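Local atomic coordinates of haloacid dehalogenase-like hydrolase (Klebsiella pneumoniae subsp. pneumoniae, PDB entry 3PGV), a protein that probably acts as a magnesium-dependent phosphatase of the Cof family within the haloacid dehalogenase-like hydrolases. Residues V23-L28 with C228-D233; F57-G62 with I77-I82; A108-I113 with S164-T169; T122-E127 with G156-Q161. One frame throughout, in Å; residues are numbered along the deposited sequence.

Contact 1 (V23-L28 with C228-D233); sequences VVASDL and CIAFGD. With CA (calcium ion), chain E.
Asp-27 and Asp-233 turn their carboxylates onto one calcium ion, Asp-27 through OD2 at 2.2 Å and Asp-233 through OD1 at the same length. The two side chains cross at about a right angle, their carboxylate planes 31° apart, and the ion lets OD2 of Asp-27 and OD1 of Asp-233 sit only 2.8 Å from each other. Asp-27 has its CG anti to the backbone N (chi1 172°), which carries the carboxylate out to the metal; its OD2 also accepts from Thr-31 and its OD1 pairs with Lys-210. Asp-29 completes the protein part of the site, and a water lies 2.6 Å from the calcium. Metal-binding aspartates at the C-terminal ends of neighbouring parallel strands are the signature of the Rossmann-like HAD core, where magnesium is the usual ion. Behind the site the strands 23-27 and 228-232 run side by side, stitched by backbone bonds such as Ala-25 N to Ile-229 O (2.7 Å, nearly straight). On one face Val-24 and Ile-229 point the same way, with their CG2 methyls 3.7 Å apart, while Val-24 CG1 meets the edge of the Phe-231 ring at CE1. The other face carries Val-23, whose CB lies 3.7 Å from SG of Cys-228, and the small pair Ala-25 and Ala-230, which meet CB to CB.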
# COMPACT_ATOMS: atom_id res chain seq x y z
N VAL A 23 8.47 -12.39 11.31
CA VAL A 23 7.85 -11.15 10.83
C VAL A 23 6.57 -11.47 10.05
O VAL A 23 6.61 -12.24 9.09
CB VAL A 23 8.84 -10.30 9.98
CG1 VAL A 23 8.18 -9.00 9.50
CG2 VAL A 23 10.12 -10.00 10.76
N VAL A 24 5.44 -10.87 10.46
CA VAL A 24 4.19 -10.99 9.74
C VAL A 24 3.91 -9.65 9.05
O VAL A 24 3.83 -8.62 9.73
CB VAL A 24 3.01 -11.42 10.65
CG1 VAL A 24 1.67 -11.34 9.91
CG2 VAL A 24 3.22 -12.82 11.21
N ALA A 25 3.82 -9.65 7.71
CA ALA A 25 3.51 -8.44 6.95
C ALA A 25 2.12 -8.55 6.37
O ALA A 25 1.75 -9.59 5.83
CB ALA A 25 4.52 -8.24 5.84
N SER A 26 1.32 -7.50 6.52
CA SER A 26 -0.02 -7.57 5.99
C SER A 26 -0.47 -6.27 5.40
O SER A 26 -0.33 -5.21 6.03
CB SER A 26 -1.01 -8.03 7.06
OG SER A 26 -2.30 -8.27 6.50
N ASP A 27 -1.08 -6.34 4.21
CA ASP A 27 -1.81 -5.24 3.63
C ASP A 27 -3.05 -4.97 4.55
O ASP A 27 -3.40 -5.84 5.37
CB ASP A 27 -2.26 -5.60 2.19
CG ASP A 27 -3.21 -4.60 1.55
OD1 ASP A 27 -3.03 -3.38 1.76
OD2 ASP A 27 -4.12 -5.05 0.80
N LEU A 28 -3.66 -3.80 4.45
CA LEU A 28 -4.79 -3.47 5.31
C LEU A 28 -6.14 -3.62 4.61
O LEU A 28 -6.86 -4.59 4.88
CB LEU A 28 -4.62 -2.08 5.95
CG LEU A 28 -3.43 -1.97 6.93
CD1 LEU A 28 -3.09 -0.52 7.22
CD2 LEU A 28 -3.71 -2.74 8.22
N CYS A 228 9.81 -13.55 6.68
CA CYS A 228 8.52 -12.89 6.50
C CYS A 228 7.46 -13.75 5.90
O CYS A 228 7.70 -14.44 4.91
CB CYS A 228 8.69 -11.59 5.71
SG CYS A 228 9.85 -10.42 6.44
N ILE A 229 6.25 -13.63 6.44
CA ILE A 229 5.03 -14.13 5.82
C ILE A 229 4.17 -12.91 5.49
O ILE A 229 4.02 -12.02 6.34
CB ILE A 229 4.28 -15.18 6.70
CG1 ILE A 229 2.99 -15.67 5.99
CG2 ILE A 229 3.98 -14.62 8.12
CD1 ILE A 229 2.27 -16.86 6.65
N ALA A 230 3.71 -12.79 4.22
CA ALA A 230 2.95 -11.62 3.80
C ALA A 230 1.55 -11.95 3.29
O ALA A 230 1.32 -13.03 2.73
CB ALA A 230 3.72 -10.86 2.74
N PHE A 231 0.62 -10.99 3.44
CA PHE A 231 -0.78 -11.13 3.00
C PHE A 231 -1.18 -9.88 2.20
O PHE A 231 -0.87 -8.76 2.60
CB PHE A 231 -1.70 -11.30 4.22
CG PHE A 231 -1.38 -12.50 5.09
CD1 PHE A 231 -0.42 -12.41 6.10
CD2 PHE A 231 -2.08 -13.69 4.95
CE1 PHE A 231 -0.12 -13.52 6.91
CE2 PHE A 231 -1.78 -14.80 5.76
CZ PHE A 231 -0.80 -14.70 6.74
N GLY A 232 -1.87 -10.10 1.06
CA GLY A 232 -2.31 -9.01 0.18
C GLY A 232 -3.41 -9.40 -0.79
O GLY A 232 -3.68 -10.60 -0.99
N ASP A 233 -4.02 -8.41 -1.46
CA ASP A 233 -5.13 -8.67 -2.39
C ASP A 233 -5.05 -7.84 -3.70
O ASP A 233 -5.92 -7.97 -4.57
CB ASP A 233 -6.49 -8.41 -1.70
CG ASP A 233 -6.79 -6.94 -1.47
OD1 ASP A 233 -5.83 -6.18 -1.17
OD2 ASP A 233 -7.97 -6.56 -1.53
CA CA E . -5.49 -4.05 -0.59
O HOH W 1 -3.25 -3.63 -1.87

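Contact 2 (F57-G62 with I77-I82); sequences FVFATG and IRSYMI. With EDO (1,2-ethanediol), chain K.
Phe-57 opens the contact by receiving CD1 of Ile-77 against its ring, 3.6 Å from its own CD1. Ile-77 places CG1 between its backbone N and carbonyl carbon (chi1 62°), which sends the methyl across toward the phenylalanine, the two side chains crossing at about a right angle. The backbone N of Phe-57 reaches Arg-78 O through a bridging water. Val-58 lies on the face shared with Tyr-80 and Ile-82; its CG1 packs on CD1 of Ile-82 at 3.6 Å. Helix 210-220 lies against this face, with Val-217 touching both Val-58 and Tyr-80. Phe-59 looks to the other face, where its CB rests 3.8 Å from the selenium of selenomethionine Met-81. The bent chain of Met-81 brings the selenium back over its neighbour. Both backbone polar atoms of Phe-59 bond to the other segment, N to Tyr-80 O and O to Ile-82 N (2.7 Å). Ala-60 returns to the first face and sets its CB 3.9 Å from CB of Ile-82. Thr-61 bonds through its N to Ile-82 O at 2.8 Å, while its OG1 accepts from Arg-63 N; its side chain touches Asp-29 of the calcium site. Strands 56-60 and 80-83, parallel and linked through helix 69-75, form a beta-alpha-beta unit of the Rossmann-like HAD core.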
# COMPACT_ATOMS: atom_id res chain seq x y z
N PHE A 57 5.11 -7.42 13.70
CA PHE A 57 4.11 -7.10 12.68
C PHE A 57 4.50 -5.90 11.89
O PHE A 57 5.00 -4.92 12.45
CB PHE A 57 2.73 -6.92 13.31
CG PHE A 57 2.06 -8.21 13.70
CD1 PHE A 57 2.27 -8.77 14.96
CD2 PHE A 57 1.23 -8.87 12.80
CE1 PHE A 57 1.66 -9.97 15.31
CE2 PHE A 57 0.62 -10.08 13.16
CZ PHE A 57 0.83 -10.61 14.41
N VAL A 58 4.29 -5.97 10.58
CA VAL A 58 4.55 -4.86 9.67
C VAL A 58 3.30 -4.66 8.81
O VAL A 58 2.85 -5.60 8.17
CB VAL A 58 5.82 -5.10 8.81
CG1 VAL A 58 6.07 -3.92 7.88
CG2 VAL A 58 7.04 -5.37 9.69
N PHE A 59 2.72 -3.48 8.86
CA PHE A 59 1.52 -3.20 8.08
C PHE A 59 1.84 -2.33 6.88
O PHE A 59 2.63 -1.38 7.00
CB PHE A 59 0.42 -2.60 8.96
CG PHE A 59 0.07 -3.50 10.13
CD1 PHE A 59 -0.59 -4.70 9.92
CD2 PHE A 59 0.52 -3.21 11.41
CE1 PHE A 59 -0.81 -5.59 10.98
CE2 PHE A 59 0.27 -4.08 12.48
CZ PHE A 59 -0.39 -5.26 12.26
N ALA A 60 1.40 -2.76 5.69
CA ALA A 60 1.77 -2.11 4.43
C ALA A 60 0.56 -1.68 3.65
O ALA A 60 -0.25 -2.50 3.25
CB ALA A 60 2.63 -3.05 3.59
N THR A 61 0.44 -0.38 3.40
CA THR A 61 -0.72 0.14 2.71
C THR A 61 -0.35 1.15 1.63
O THR A 61 0.75 1.73 1.67
CB THR A 61 -1.71 0.74 3.73
OG1 THR A 61 -2.87 1.25 3.03
CG2 THR A 61 -1.08 1.83 4.59
N GLY A 62 -1.28 1.39 0.71
CA GLY A 62 -1.17 2.44 -0.27
C GLY A 62 -1.63 3.77 0.30
O GLY A 62 -1.27 4.84 -0.21
N ILE A 77 -0.82 -2.86 19.33
CA ILE A 77 0.58 -3.30 19.36
C ILE A 77 1.49 -2.26 18.71
O ILE A 77 1.04 -1.46 17.90
CB ILE A 77 0.75 -4.70 18.69
CG1 ILE A 77 0.33 -4.65 17.18
CG2 ILE A 77 -0.03 -5.79 19.47
CD1 ILE A 77 0.84 -5.78 16.37
N ARG A 78 2.79 -2.31 19.03
CA ARG A 78 3.78 -1.43 18.43
C ARG A 78 4.27 -2.10 17.15
O ARG A 78 4.66 -3.28 17.19
CB ARG A 78 4.98 -1.18 19.40
CG ARG A 78 4.58 -0.88 20.87
CD ARG A 78 4.58 0.59 21.23
NE ARG A 78 5.90 1.19 21.07
CZ ARG A 78 6.13 2.48 21.14
NH1 ARG A 78 5.15 3.32 21.42
NH2 ARG A 78 7.35 2.96 20.93
N SER A 79 4.20 -1.40 16.02
CA SER A 79 4.57 -1.99 14.73
C SER A 79 5.11 -0.95 13.77
O SER A 79 4.78 0.24 13.88
CB SER A 79 3.36 -2.68 14.10
OG SER A 79 2.27 -1.78 13.96
N TYR A 80 5.91 -1.40 12.77
CA TYR A 80 6.38 -0.53 11.70
C TYR A 80 5.23 -0.33 10.70
O TYR A 80 4.45 -1.27 10.46
CB TYR A 80 7.59 -1.13 10.98
CG TYR A 80 8.91 -0.84 11.66
CD1 TYR A 80 9.53 0.40 11.53
CD2 TYR A 80 9.58 -1.83 12.38
CE1 TYR A 80 10.75 0.67 12.14
CE2 TYR A 80 10.81 -1.58 12.97
CZ TYR A 80 11.40 -0.33 12.85
OH TYR A 80 12.62 -0.07 13.44
N MSE A 81 5.08 0.88 10.18
CA MSE A 81 3.99 1.21 9.27
C MSE A 81 4.54 1.62 7.90
O MSE A 81 5.27 2.62 7.80
CB MSE A 81 3.13 2.34 9.87
CG MSE A 81 1.87 2.65 9.07
SE MSE A 81 0.55 1.19 9.08
CE MSE A 81 0.42 0.90 11.00
N ILE A 82 4.24 0.82 6.86
CA ILE A 82 4.61 1.12 5.47
C ILE A 82 3.43 1.82 4.83
O ILE A 82 2.34 1.24 4.77
CB ILE A 82 4.99 -0.17 4.70
CG1 ILE A 82 6.25 -0.83 5.28
CG2 ILE A 82 5.13 0.09 3.20
CD1 ILE A 82 6.52 -2.22 4.71
C1 EDO K . 8.15 -1.03 15.99
O1 EDO K . 8.91 0.10 15.55
C2 EDO K . 8.81 -1.66 17.21
O2 EDO K . 7.90 -2.60 17.81
O HOH W 2 4.87 -5.72 16.16

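Contact 3 (A108-I113 with S164-T169); sequences ADLFEI and SKVFFT
Leu-110 meets Val-166 from its first side-chain carbon: CB lies 3.9 Å from CG2 and 4.0 Å from CG1 of the valine, resting against both branches of its fork. With CG anti to the carbonyl carbon (chi1 -73°), the leucine then divides its two methyls between two residues of the strand. CD1 stays with Val-166, at 4.0 Å from CG2, whereas CD2 goes on to Phe-168 and approaches CZ at 3.9 Å. That methyl lies in the plane of the ring and at its edge, and the two side chains cross at about a right angle. Val-166 and Phe-168, two residues apart in strand 163-169, thus both face the segment 108-113, which includes residues of helix 104-110. The helix here packs against one face of the mixed sheet of the domain that sits beside the HAD core, the cap domain in this family, with Met-183 of helix 173-187 touching both Leu-110 and Phe-168. Around the leucine two further residues of 108-113 close in. Ile-113 brings CG2 obliquely to the ring of Phe-168, 3.8 Å from CZ, whereas Leu-110 O lies at the ring edge near its plane. Phe-111 starts away from the strand, yet its ring swings back to present its edge to CG2 of Val-166, with CE1 at 4.2 Å; the same ring touches Val-124 of the adjacent strand 121-126, while the backbone O of Phe-111 accepts from the hydroxyl of Tyr-153.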
# COMPACT_ATOMS: atom_id res chain seq x y z
N ALA A 108 6.99 16.04 -12.12
CA ALA A 108 6.53 17.20 -12.90
C ALA A 108 5.70 16.78 -14.10
O ALA A 108 4.64 17.38 -14.35
CB ALA A 108 7.72 18.03 -13.36
N ASP A 109 6.13 15.70 -14.82
CA ASP A 109 5.40 15.17 -15.97
C ASP A 109 4.11 14.48 -15.55
O ASP A 109 3.08 14.67 -16.19
CB ASP A 109 6.28 14.21 -16.80
CG ASP A 109 7.43 14.91 -17.53
OD1 ASP A 109 7.32 16.13 -17.79
OD2 ASP A 109 8.42 14.22 -17.87
N LEU A 110 4.15 13.69 -14.46
CA LEU A 110 2.98 12.98 -13.94
C LEU A 110 1.87 13.93 -13.53
O LEU A 110 0.69 13.60 -13.66
CB LEU A 110 3.36 12.10 -12.74
CG LEU A 110 4.15 10.82 -13.06
CD1 LEU A 110 4.66 10.16 -11.79
CD2 LEU A 110 3.31 9.84 -13.88
N PHE A 111 2.25 15.16 -13.07
CA PHE A 111 1.28 16.18 -12.65
C PHE A 111 0.36 16.61 -13.80
O PHE A 111 -0.75 17.07 -13.55
CB PHE A 111 2.01 17.42 -12.13
CG PHE A 111 2.75 17.27 -10.82
CD1 PHE A 111 2.60 16.13 -10.04
CD2 PHE A 111 3.54 18.30 -10.33
CE1 PHE A 111 3.29 15.99 -8.83
CE2 PHE A 111 4.22 18.17 -9.11
CZ PHE A 111 4.09 17.01 -8.37
N GLU A 112 0.84 16.48 -15.06
CA GLU A 112 0.18 17.05 -16.23
C GLU A 112 -0.07 16.05 -17.35
O GLU A 112 -0.67 16.41 -18.35
CB GLU A 112 1.01 18.25 -16.76
CG GLU A 112 1.12 19.40 -15.76
CD GLU A 112 -0.23 19.94 -15.30
OE1 GLU A 112 -1.10 20.17 -16.17
OE2 GLU A 112 -0.41 20.13 -14.08
N ILE A 113 0.42 14.79 -17.21
CA ILE A 113 0.35 13.80 -18.29
C ILE A 113 -1.07 13.60 -18.85
O ILE A 113 -1.23 13.47 -20.07
CB ILE A 113 1.07 12.45 -17.92
CG1 ILE A 113 1.29 11.57 -19.17
CG2 ILE A 113 0.32 11.69 -16.80
CD1 ILE A 113 2.23 10.32 -18.97
N SER A 164 5.56 11.32 -2.73
CA SER A 164 5.59 9.89 -2.38
C SER A 164 4.90 9.06 -3.47
O SER A 164 5.36 7.96 -3.77
CB SER A 164 4.95 9.65 -1.02
OG SER A 164 3.64 10.20 -0.95
N LYS A 165 3.83 9.60 -4.07
CA LYS A 165 3.15 8.93 -5.17
C LYS A 165 2.20 9.85 -5.92
O LYS A 165 1.72 10.84 -5.38
CB LYS A 165 2.41 7.66 -4.70
CG LYS A 165 1.20 7.91 -3.84
CD LYS A 165 0.46 6.60 -3.59
CE LYS A 165 -0.87 6.82 -2.95
NZ LYS A 165 -1.59 5.55 -2.74
N VAL A 166 1.95 9.51 -7.19
CA VAL A 166 0.91 10.12 -8.00
C VAL A 166 -0.07 9.01 -8.37
O VAL A 166 0.37 7.89 -8.67
CB VAL A 166 1.49 10.82 -9.28
CG1 VAL A 166 0.35 11.37 -10.17
CG2 VAL A 166 2.47 11.92 -8.91
N PHE A 167 -1.37 9.25 -8.24
CA PHE A 167 -2.36 8.23 -8.59
C PHE A 167 -3.49 8.75 -9.43
O PHE A 167 -3.97 9.86 -9.22
CB PHE A 167 -2.86 7.46 -7.35
CG PHE A 167 -3.45 8.30 -6.23
CD1 PHE A 167 -2.62 8.98 -5.35
CD2 PHE A 167 -4.81 8.28 -5.97
CE1 PHE A 167 -3.16 9.70 -4.28
CE2 PHE A 167 -5.35 8.98 -4.90
CZ PHE A 167 -4.51 9.69 -4.05
N PHE A 168 -3.87 7.99 -10.44
CA PHE A 168 -4.89 8.37 -11.40
C PHE A 168 -6.16 7.62 -11.13
O PHE A 168 -6.16 6.39 -11.13
CB PHE A 168 -4.38 8.11 -12.83
CG PHE A 168 -3.05 8.77 -13.12
CD1 PHE A 168 -2.98 10.09 -13.53
CD2 PHE A 168 -1.85 8.08 -12.91
CE1 PHE A 168 -1.75 10.72 -13.74
CE2 PHE A 168 -0.62 8.70 -13.12
CZ PHE A 168 -0.58 10.01 -13.54
N THR A 169 -7.24 8.36 -10.80
CA THR A 169 -8.55 7.76 -10.52
C THR A 169 -9.47 7.92 -11.71
O THR A 169 -9.52 8.98 -12.33
CB THR A 169 -9.14 8.29 -9.20
OG1 THR A 169 -9.24 9.71 -9.27
CG2 THR A 169 -8.30 7.88 -7.96

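Contact 4 (T122-E127 with G156-Q161); sequences TNVYRE and GELDPQ
Arg-126 grips Asp-159 in a salt bridge, NH2 to OD2 at 2.7 Å with an N-H...O angle of 158°. The oxygen lies close to the guanidinium plane, at the edge of the group, but the two flat groups are turned 72° against each other, so a single N-H carries the bridge; it meets OD2 on the anti side, somewhat out of the carboxylate plane. A weak bond from NE to the backbone O of Asp-159 (3.2 Å) adds a second hold on the same residue, and the O of Gln-161 stands 2.8 Å from NE. The arginine reaches this far because its chain is extended from CG to NE, with CG anti to the backbone N (chi1 -177°). Beside it lies an apolar contact across the two segments: Val-124 and Leu-158 reach toward each other tip to tip, CD2 of the leucine 3.9 Å from CG1 of the valine, while CD1 of Leu-158 rests against CD of Arg-126. Strand 121-126 belongs to the mixed sheet of the cap domain, and the contact lays the loop that leads into strand 163-169 across it. In the second shell an Asx turn sets the aspartate: OD2 of Asp-159 also accepts from N of Gln-161 at 3.2 Å, from the face of the carboxylate opposite to the arginine and well above its plane. Farther out, Tyr-131 of strand 129-132 touches both Val-124 and Leu-158, and Ile-163 packs on Arg-126.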
# COMPACT_ATOMS: atom_id res chain seq x y z
N THR A 122 -6.13 13.38 -11.64
CA THR A 122 -4.76 13.18 -11.18
C THR A 122 -4.62 13.56 -9.70
O THR A 122 -4.94 14.69 -9.32
CB THR A 122 -3.77 13.94 -12.07
OG1 THR A 122 -3.95 13.53 -13.42
CG2 THR A 122 -2.29 13.72 -11.64
N ASN A 123 -4.15 12.62 -8.87
CA ASN A 123 -3.96 12.84 -7.44
C ASN A 123 -2.50 12.78 -7.09
O ASN A 123 -1.76 11.99 -7.68
CB ASN A 123 -4.74 11.82 -6.63
CG ASN A 123 -6.22 11.84 -6.86
OD1 ASN A 123 -6.97 12.40 -6.09
ND2 ASN A 123 -6.67 11.15 -7.89
N VAL A 124 -2.08 13.60 -6.12
CA VAL A 124 -0.68 13.67 -5.71
C VAL A 124 -0.57 13.66 -4.17
O VAL A 124 -1.27 14.43 -3.50
CB VAL A 124 0.00 14.95 -6.30
CG1 VAL A 124 1.44 15.07 -5.83
CG2 VAL A 124 -0.08 14.96 -7.82
N TYR A 125 0.32 12.82 -3.62
CA TYR A 125 0.69 12.92 -2.20
C TYR A 125 2.04 13.60 -2.11
O TYR A 125 3.04 13.01 -2.51
CB TYR A 125 0.74 11.55 -1.51
CG TYR A 125 -0.62 10.93 -1.22
CD1 TYR A 125 -1.79 11.70 -1.29
CD2 TYR A 125 -0.73 9.61 -0.80
CE1 TYR A 125 -3.04 11.14 -1.03
CE2 TYR A 125 -1.97 9.04 -0.54
CZ TYR A 125 -3.12 9.80 -0.65
OH TYR A 125 -4.36 9.23 -0.38
N ARG A 126 2.05 14.89 -1.73
CA ARG A 126 3.28 15.64 -1.52
C ARG A 126 3.46 15.84 -0.05
O ARG A 126 2.68 16.59 0.57
CB ARG A 126 3.22 16.99 -2.24
CG ARG A 126 4.51 17.78 -2.10
CD ARG A 126 4.46 19.10 -2.82
NE ARG A 126 5.77 19.75 -2.81
CZ ARG A 126 6.25 20.43 -1.78
NH1 ARG A 126 5.53 20.59 -0.68
NH2 ARG A 126 7.46 20.97 -1.84
N GLU A 127 4.45 15.16 0.55
CA GLU A 127 4.69 15.20 2.00
C GLU A 127 3.39 14.86 2.75
O GLU A 127 2.81 13.81 2.50
CB GLU A 127 5.27 16.57 2.45
CG GLU A 127 6.55 16.99 1.73
CD GLU A 127 7.79 16.13 1.97
OE1 GLU A 127 7.67 15.07 2.62
OE2 GLU A 127 8.87 16.53 1.49
N GLY A 156 1.37 23.74 -13.41
CA GLY A 156 2.59 24.43 -13.01
C GLY A 156 2.61 24.98 -11.60
O GLY A 156 3.66 25.41 -11.12
N GLU A 157 1.46 24.99 -10.91
CA GLU A 157 1.43 25.56 -9.57
C GLU A 157 1.74 24.54 -8.43
O GLU A 157 1.67 24.90 -7.25
CB GLU A 157 0.14 26.39 -9.32
CG GLU A 157 -1.07 25.60 -8.84
CD GLU A 157 -2.32 26.45 -8.65
OE1 GLU A 157 -2.38 27.56 -9.22
OE2 GLU A 157 -3.27 25.96 -8.00
N LEU A 158 2.15 23.30 -8.78
CA LEU A 158 2.50 22.31 -7.75
C LEU A 158 4.00 21.95 -7.79
O LEU A 158 4.53 21.61 -8.85
CB LEU A 158 1.63 21.04 -7.87
CG LEU A 158 1.88 19.92 -6.83
CD1 LEU A 158 1.65 20.42 -5.42
CD2 LEU A 158 1.01 18.71 -7.11
N ASP A 159 4.69 22.02 -6.62
CA ASP A 159 6.11 21.71 -6.50
C ASP A 159 6.37 20.21 -6.69
O ASP A 159 5.81 19.38 -5.95
CB ASP A 159 6.68 22.19 -5.16
CG ASP A 159 8.18 22.00 -5.06
OD1 ASP A 159 8.91 22.68 -5.80
OD2 ASP A 159 8.62 21.16 -4.27
N PRO A 160 7.29 19.83 -7.63
CA PRO A 160 7.52 18.40 -7.89
C PRO A 160 8.48 17.71 -6.93
O PRO A 160 8.90 16.58 -7.20
CB PRO A 160 8.00 18.38 -9.34
CG PRO A 160 8.59 19.71 -9.57
CD PRO A 160 8.02 20.69 -8.59
N GLN A 161 8.74 18.31 -5.76
CA GLN A 161 9.56 17.66 -4.75
C GLN A 161 8.73 17.17 -3.55
O GLN A 161 7.68 17.74 -3.27
CB GLN A 161 10.72 18.55 -4.31
CG GLN A 161 11.80 18.64 -5.40
CD GLN A 161 12.98 19.46 -5.01
OE1 GLN A 161 13.57 20.15 -5.84
NE2 GLN A 161 13.39 19.37 -3.76

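In the fold
Contacts 1 and 2 lie in the eight-stranded sheet of the HAD core, their centres 9 Å apart; strands 23-27 and 56-60 are neighbours there, joined by backbone bonds between Val-24, Ser-26 and Val-58. Contacts 3 and 4, 8 Å apart, share the six-stranded sheet through the adjoining strands 121-126 and 163-169. Along the chain contact 1 encloses the others: contact 2 closes before contact 3 opens, and contact 4 is nested within contact 3. In the sequence the cap domain is thus inserted between the metal ligands Asp-27 and Asp-29 and the ligand Asp-233. Centres of contacts 2 and 3 are 25 Å apart, yet Lys-165 NZ reaches Gly-62 O, linking the two domains.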